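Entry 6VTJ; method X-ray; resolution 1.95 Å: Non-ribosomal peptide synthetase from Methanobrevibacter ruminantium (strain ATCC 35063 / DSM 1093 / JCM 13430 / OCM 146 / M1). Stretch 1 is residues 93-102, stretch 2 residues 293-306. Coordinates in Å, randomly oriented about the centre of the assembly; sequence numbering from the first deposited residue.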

# COMPACT_ATOMS: atom_id res chain seq x y z
N LEU A 93 1.41 -13.77 -17.44
CA LEU A 93 1.22 -12.78 -18.51
C LEU A 93 1.68 -11.38 -18.09
O LEU A 93 2.01 -10.54 -18.94
CB LEU A 93 -0.26 -12.74 -18.93
CG LEU A 93 -0.59 -12.21 -20.33
CD1 LEU A 93 -1.64 -13.07 -20.95
CD2 LEU A 93 -1.10 -10.80 -20.26
N THR A 94 1.69 -11.12 -16.78
CA THR A 94 2.17 -9.84 -16.28
C THR A 94 3.66 -9.67 -16.56
O THR A 94 4.11 -8.56 -16.86
CB THR A 94 1.89 -9.71 -14.78
OG1 THR A 94 2.60 -10.75 -14.08
CG2 THR A 94 0.41 -9.86 -14.48
N ASP A 95 4.44 -10.74 -16.45
CA ASP A 95 5.87 -10.62 -16.71
C ASP A 95 6.13 -10.20 -18.15
O ASP A 95 6.99 -9.36 -18.42
CB ASP A 95 6.56 -11.93 -16.37
CG ASP A 95 8.06 -11.79 -16.25
OD1 ASP A 95 8.53 -11.06 -15.35
OD2 ASP A 95 8.77 -12.43 -17.07
N ASP A 96 5.36 -10.75 -19.09
CA ASP A 96 5.49 -10.35 -20.49
C ASP A 96 5.07 -8.90 -20.69
O ASP A 96 5.72 -8.15 -21.43
CB ASP A 96 4.65 -11.28 -21.37
CG ASP A 96 5.21 -12.68 -21.45
OD1 ASP A 96 6.45 -12.84 -21.53
OD2 ASP A 96 4.41 -13.64 -21.43
N ILE A 97 3.96 -8.49 -20.07
CA ILE A 97 3.56 -7.09 -20.13
C ILE A 97 4.69 -6.20 -19.61
O ILE A 97 4.98 -5.15 -20.20
CB ILE A 97 2.24 -6.89 -19.35
CG1 ILE A 97 1.11 -7.61 -20.09
CG2 ILE A 97 1.89 -5.42 -19.25
CD1 ILE A 97 -0.15 -7.73 -19.27
N ILE A 98 5.37 -6.62 -18.55
CA ILE A 98 6.42 -5.81 -17.95
C ILE A 98 7.61 -5.69 -18.89
O ILE A 98 8.12 -4.59 -19.15
CB ILE A 98 6.83 -6.39 -16.59
CG1 ILE A 98 5.80 -6.01 -15.52
CG2 ILE A 98 8.21 -5.91 -16.19
CD1 ILE A 98 5.73 -7.02 -14.40
N LYS A 99 8.06 -6.83 -19.44
CA LYS A 99 9.29 -6.85 -20.23
C LYS A 99 9.09 -6.44 -21.69
O LYS A 99 10.07 -6.06 -22.34
CB LYS A 99 9.91 -8.25 -20.17
CG LYS A 99 10.45 -8.62 -18.80
CD LYS A 99 10.85 -10.08 -18.77
CE LYS A 99 11.52 -10.46 -17.45
NZ LYS A 99 11.41 -11.93 -17.17
N ASN A 100 7.86 -6.49 -22.21
CA ASN A 100 7.63 -6.17 -23.62
C ASN A 100 7.37 -4.67 -23.74
O ASN A 100 6.24 -4.21 -23.95
CB ASN A 100 6.47 -6.98 -24.18
CG ASN A 100 6.12 -6.58 -25.59
OD1 ASN A 100 7.00 -6.49 -26.46
ND2 ASN A 100 4.83 -6.33 -25.84
N TYR A 101 8.44 -3.90 -23.63
CA TYR A 101 8.31 -2.46 -23.52
C TYR A 101 9.68 -1.84 -23.75
O TYR A 101 10.70 -2.40 -23.34
CB TYR A 101 7.77 -2.05 -22.14
CG TYR A 101 7.14 -0.66 -22.09
CD1 TYR A 101 5.79 -0.48 -22.37
CD2 TYR A 101 7.89 0.44 -21.74
CE1 TYR A 101 5.21 0.78 -22.32
CE2 TYR A 101 7.32 1.71 -21.69
CZ TYR A 101 5.98 1.87 -21.98
OH TYR A 101 5.42 3.12 -21.93
N ASN A 102 9.68 -0.70 -24.42
CA ASN A 102 10.88 0.10 -24.63
C ASN A 102 10.87 1.23 -23.60
O ASN A 102 10.09 2.18 -23.72
CB ASN A 102 10.90 0.63 -26.06
CG ASN A 102 12.26 1.18 -26.45
OD1 ASN A 102 12.96 1.78 -25.63
ND2 ASN A 102 12.64 0.99 -27.72
N VAL A 293 2.40 -4.68 -5.85
CA VAL A 293 3.57 -3.99 -6.37
C VAL A 293 3.52 -3.94 -7.89
O VAL A 293 3.85 -2.91 -8.51
CB VAL A 293 4.86 -4.68 -5.87
CG1 VAL A 293 6.09 -3.91 -6.40
CG2 VAL A 293 4.86 -4.76 -4.36
N CYS A 294 3.08 -5.03 -8.52
CA CYS A 294 3.03 -5.08 -9.97
C CYS A 294 2.03 -4.08 -10.53
O CYS A 294 2.32 -3.36 -11.49
CB CYS A 294 2.71 -6.50 -10.45
SG CYS A 294 2.50 -6.62 -12.23
N SER A 295 0.81 -4.06 -9.97
CA SER A 295 -0.19 -3.10 -10.45
C SER A 295 0.28 -1.66 -10.26
O SER A 295 0.06 -0.81 -11.14
CB SER A 295 -1.54 -3.33 -9.74
OG SER A 295 -1.50 -3.06 -8.34
N LYS A 296 0.92 -1.35 -9.13
CA LYS A 296 1.39 0.03 -8.95
C LYS A 296 2.49 0.36 -9.96
O LYS A 296 2.55 1.48 -10.50
CB LYS A 296 1.88 0.23 -7.52
CG LYS A 296 0.80 0.09 -6.46
CD LYS A 296 -0.36 1.07 -6.66
CE LYS A 296 0.05 2.50 -6.37
NZ LYS A 296 -1.15 3.35 -6.27
N PHE A 297 3.38 -0.61 -10.24
CA PHE A 297 4.42 -0.39 -11.23
C PHE A 297 3.82 -0.11 -12.61
O PHE A 297 4.28 0.79 -13.33
CB PHE A 297 5.35 -1.60 -11.29
CG PHE A 297 6.28 -1.60 -12.47
CD1 PHE A 297 5.90 -2.18 -13.69
CD2 PHE A 297 7.53 -1.00 -12.39
CE1 PHE A 297 6.74 -2.16 -14.79
CE2 PHE A 297 8.39 -0.98 -13.49
CZ PHE A 297 7.99 -1.57 -14.70
N LEU A 298 2.81 -0.90 -13.00
CA LEU A 298 2.18 -0.70 -14.31
C LEU A 298 1.49 0.66 -14.36
O LEU A 298 1.51 1.34 -15.40
CB LEU A 298 1.17 -1.83 -14.58
CG LEU A 298 1.77 -3.23 -14.79
CD1 LEU A 298 0.67 -4.30 -14.90
CD2 LEU A 298 2.69 -3.26 -16.01
N ALA A 299 0.91 1.09 -13.25
CA ALA A 299 0.34 2.43 -13.20
C ALA A 299 1.41 3.51 -13.39
O ALA A 299 1.21 4.47 -14.14
CB ALA A 299 -0.41 2.61 -11.89
N GLU A 300 2.55 3.37 -12.71
CA GLU A 300 3.64 4.33 -12.86
C GLU A 300 4.08 4.42 -14.31
O GLU A 300 4.30 5.51 -14.84
CB GLU A 300 4.83 3.95 -11.97
CG GLU A 300 4.69 4.35 -10.49
CD GLU A 300 6.00 4.33 -9.71
OE1 GLU A 300 7.08 4.38 -10.34
OE2 GLU A 300 5.96 4.30 -8.46
N ARG A 301 4.24 3.26 -14.96
CA ARG A 301 4.66 3.26 -16.36
C ARG A 301 3.62 3.93 -17.26
O ARG A 301 3.99 4.65 -18.19
CB ARG A 301 4.91 1.83 -16.82
CG ARG A 301 5.57 1.73 -18.19
CD ARG A 301 5.86 0.28 -18.52
NE ARG A 301 4.65 -0.43 -18.91
CZ ARG A 301 4.61 -1.70 -19.31
NH1 ARG A 301 5.72 -2.43 -19.34
NH2 ARG A 301 3.45 -2.24 -19.66
N ALA A 302 2.33 3.72 -16.99
CA ALA A 302 1.32 4.44 -17.77
C ALA A 302 1.42 5.95 -17.58
O ALA A 302 1.29 6.73 -18.54
CB ALA A 302 -0.08 3.94 -17.39
N VAL A 303 1.66 6.38 -16.34
CA VAL A 303 1.72 7.81 -16.05
C VAL A 303 2.91 8.43 -16.79
O VAL A 303 2.77 9.46 -17.47
CB VAL A 303 1.81 8.04 -14.53
CG1 VAL A 303 2.14 9.49 -14.24
CG2 VAL A 303 0.51 7.63 -13.84
N LEU A 304 4.08 7.79 -16.70
CA LEU A 304 5.27 8.33 -17.37
C LEU A 304 5.16 8.24 -18.90
O LEU A 304 5.67 9.12 -19.60
CB LEU A 304 6.51 7.60 -16.86
CG LEU A 304 6.91 7.92 -15.41
CD1 LEU A 304 7.95 6.95 -14.83
CD2 LEU A 304 7.42 9.35 -15.31
N GLN A 305 4.51 7.20 -19.43
CA GLN A 305 4.21 7.15 -20.86
C GLN A 305 3.43 8.39 -21.31
O GLN A 305 3.81 9.08 -22.27
CB GLN A 305 3.43 5.88 -21.16
CG GLN A 305 3.16 5.63 -22.64
CD GLN A 305 2.42 4.33 -22.84
OE1 GLN A 305 2.90 3.26 -22.47
NE2 GLN A 305 1.22 4.41 -23.42
N ALA A 306 2.30 8.67 -20.63
CA ALA A 306 1.53 9.87 -20.96
C ALA A 306 2.40 11.12 -20.87
O ALA A 306 2.21 12.07 -21.64
CB ALA A 306 0.33 10.02 -20.03

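The short helix 94-99 runs beside the longer helix 293-306 in nearly the same direction: the angle between their N-to-C axes is 28° and the axes approach to 11.3 Å. The contact buries 450 Å², both sides summed, and changes character along its length, from apolar packing near Thr-94 to polar pairing around Arg-301 and Tyr-101.

The polar part centres on Arg-301, which loses 98 Å² to the other stretch. Helical hydrogen bonding pairs each carbonyl with an amide four residues on, but the chain leaves helical phi/psi at Asn-100 (-89/75), and the helix-type bonds made by Ile-97 N, Ile-98 N, Lys-99 N and Asn-100 N use the carbonyls of residues 93 to 96. Tyr-101 N instead makes a weak bond to Lys-99 O at 3.0 Å, so the carbonyl of Ile-97 is free to accept from a side chain. Arg-301 NH1 donates to Ile-97 O at 2.9 Å with an N-H...O angle of 162°; Arg-301 NH2 adds a weak bond to the same Ile-97 O at 3.3 Å and 138°. Ile-98 O also lies near the guanidinium plane, 3.2 Å from Arg-301 NH1, though the geometry leaves the nature of this approach open. Arg-301 NH1 has a further hydrogen-bonding partner just outside the stretches.

Arginine suits this site because its planar end can donate at its edge while its face packs on an aromatic ring. With chi1 and chi2 both t and chi3 at 76°, the guanidinium lies flat on Tyr-101, planes 9° apart and centres 4.1 Å apart. Arg-301 CZ sits 4.1 Å from the Tyr-101 ring centroid but 33° off the normal, an off-centre cation-pi contact; Arg-301 CD, 3.6 Å from that centroid and 3° off the normal, makes the more central CH-pi contact. The same ring reaches one helical turn further: Tyr-101 OH donates to Gln-305 OE1 at 2.6 Å, the amide oxygen lying near the ring plane. Gln-305 is extended through chi1 and chi2, both t.

The apolar part needs no such pairing. Ile-98, buried, places CD1 3.9 Å from Cys-294 SG and CG1 4.0 Å from Phe-297 CE1, while Leu-298 CD2 lies 4.0 Å from Ile-97 CG2. The side chains of Ile-97, Ile-98 and Leu-298 carry no polar group needing a partner, and those of Cys-294 and Phe-297 pack against Ile-98. Asp-95 and Lys-99, whose CA-to-CB bonds point away from the second stretch, are joined by Lys-99 NZ and Asp-95 OD2 at 2.7 Å, a salt bridge and hydrogen bond that gives each group a partner within its own helix; neither residue contacts the second stretch.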